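Local coordinates for protein vibralactone Cyclase (Boreostereum vibrans, PDB 6KD0) that probably catalyses the cyclization that forms the fused bicyclic beta-lactone of vibralactone, using an alpha/beta hydrolase fold, at residues A40-D43 against E44-P48. Sequence-based numbering, arbitrary orientation.
Sequences AFWD and EVVIP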
loop_
_atom_site.group_PDB
_atom_site.type_symbol
_atom_site.label_atom_id
_atom_site.label_comp_id
_atom_site.label_asym_id
_atom_site.label_seq_id
_atom_site.Cartn_x
_atom_site.Cartn_y
_atom_site.Cartn_z
ATOM N N ALA A 40 9.566 -1.431 17.415
ATOM C CA ALA A 40 9.363 -0.508 18.533
ATOM C C ALA A 40 9.349 0.935 18.064
ATOM O O ALA A 40 8.665 1.775 18.661
ATOM C CB ALA A 40 10.453 -0.700 19.591
ATOM N N PHE A 41 10.124 1.253 17.019
ATOM C CA PHE A 41 10.169 2.624 16.522
ATOM C C PHE A 41 8.834 3.015 15.916
ATOM O O PHE A 41 8.354 4.151 16.096
ATOM C CB PHE A 41 11.282 2.773 15.480
ATOM C CG PHE A 41 11.416 4.179 14.924
ATOM C CD1 PHE A 41 11.821 5.231 15.744
ATOM C CD2 PHE A 41 11.145 4.442 13.590
ATOM C CE1 PHE A 41 11.943 6.517 15.242
ATOM C CE2 PHE A 41 11.278 5.737 13.078
ATOM C CZ PHE A 41 11.671 6.770 13.903
ATOM N N TRP A 42 8.242 2.097 15.142
ATOM C CA TRP A 42 6.905 2.365 14.617
ATOM C C TRP A 42 5.879 2.453 15.744
ATOM O O TRP A 42 4.998 3.320 15.721
ATOM C CB TRP A 42 6.513 1.303 13.582
ATOM C CG TRP A 42 7.041 1.685 12.233
ATOM C CD1 TRP A 42 8.297 1.470 11.758
ATOM C CD2 TRP A 42 6.336 2.410 11.212
ATOM N NE1 TRP A 42 8.421 2.011 10.492
ATOM C CE2 TRP A 42 7.226 2.583 10.133
ATOM C CE3 TRP A 42 5.037 2.916 11.106
ATOM C CZ2 TRP A 42 6.856 3.240 8.956
ATOM C CZ3 TRP A 42 4.670 3.565 9.949
ATOM C CH2 TRP A 42 5.579 3.721 8.881
ATOM N N ASP A 43 5.999 1.589 16.755
ATOM C CA ASP A 43 5.020 1.570 17.846
ATOM C C ASP A 43 5.127 2.800 18.754
ATOM O O ASP A 43 4.120 3.261 19.310
ATOM C CB ASP A 43 5.199 0.295 18.670
ATOM C CG ASP A 43 4.167 0.160 19.773
ATOM O OD1 ASP A 43 2.962 0.042 19.460
ATOM O OD2 ASP A 43 4.572 0.170 20.957
ATOM N N GLU A 44 6.334 3.330 18.936
ATOM C CA GLU A 44 6.599 4.324 19.971
ATOM C C GLU A 44 6.770 5.728 19.425
ATOM O O GLU A 44 6.535 6.701 20.152
ATOM C CB GLU A 44 7.852 3.924 20.770
ATOM C CG GLU A 44 7.609 2.700 21.662
ATOM C CD GLU A 44 8.883 1.983 22.117
ATOM O OE1 GLU A 44 9.988 2.561 22.022
ATOM O OE2 GLU A 44 8.774 0.822 22.564
ATOM N N VAL A 45 7.158 5.861 18.160
ATOM C CA VAL A 45 7.473 7.166 17.608
ATOM C C VAL A 45 6.582 7.453 16.406
ATOM O O VAL A 45 5.855 8.451 16.395
ATOM C CB VAL A 45 8.965 7.278 17.227
ATOM C CG1 VAL A 45 9.243 8.645 16.588
ATOM C CG2 VAL A 45 9.841 7.099 18.457
ATOM N N VAL A 46 6.605 6.583 15.391
ATOM C CA VAL A 46 5.997 6.970 14.114
ATOM C C VAL A 46 4.481 7.081 14.246
ATOM O O VAL A 46 3.887 8.105 13.886
ATOM C CB VAL A 46 6.396 5.993 12.994
ATOM C CG1 VAL A 46 5.783 6.439 11.696
ATOM C CG2 VAL A 46 7.902 5.938 12.855
ATOM N N ILE A 47 3.832 6.043 14.757
ATOM C CA ILE A 47 2.370 6.057 14.820
ATOM C C ILE A 47 1.897 7.051 15.879
ATOM O O ILE A 47 0.955 7.808 15.599
ATOM C CB ILE A 47 1.797 4.650 15.061
ATOM C CG1 ILE A 47 2.157 3.736 13.883
ATOM C CG2 ILE A 47 0.264 4.708 15.188
ATOM C CD1 ILE A 47 1.878 2.275 14.133
ATOM N N PRO A 48 2.491 7.110 17.083
ATOM C CA PRO A 48 2.045 8.148 18.035
ATOM C C PRO A 48 2.159 9.556 17.485
ATOM O O PRO A 48 1.228 10.357 17.656
ATOM C CB PRO A 48 2.960 7.922 19.245
ATOM C CG PRO A 48 3.215 6.465 19.204
ATOM C CD PRO A 48 3.424 6.175 17.734
HETATM O O HOH W 1 7.165 -0.989 21.600
#
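Glu44 N donates to Ala40 O at 2.8 Å, an ordinary i to i+4 bond of helix 35-54, at the point where the helix widens into a pi-type turn. The Glu44 side chain, extended beyond CG, runs past Ala40, whose small CB leaves room for it. Water 1 donates to both Glu44 OE2 and Asp43 OD2, 4.5 Å apart, and probably eases the repulsion between the two carboxylates. At Val45 the turn opens: Phe41 O accepts an i+4 bond from Val45 N, lying above the carbonyl plane, and an i+5 bond from Val46 N at 3.1 Å, in that plane and straighter (162°). With CG anti to the backbone N (chi1 -179°), the Phe41 ring lies forward along the helix, where CE1 meets Val45 CB and CE2 lies 3.4 Å from Val46 CG2. Replacing this phenylalanine with an alanine would probably strip Val45 CB and Val46 CG2 of the ring they pack against and open a gap beside Phe25. Buried Val46, branched at CB, serves two rings at once: its other methyl, CG1, makes a CH-pi contact over the six-membered ring of Trp42, 3.8 Å from the centroid. Leu316 of helix 313-316 touches both Trp42 and Val46, and the Trp42 side chain approaches, without touching, a putative Ser-His-Asp triad. Ile47 N continues the wide spacing by bonding to Trp42 O, while Ile47 CG1 sits at the indole edge. Pro48 has no N-H to give, which suits the kink here, and its CG rests 3.3 Å from Asp43 O.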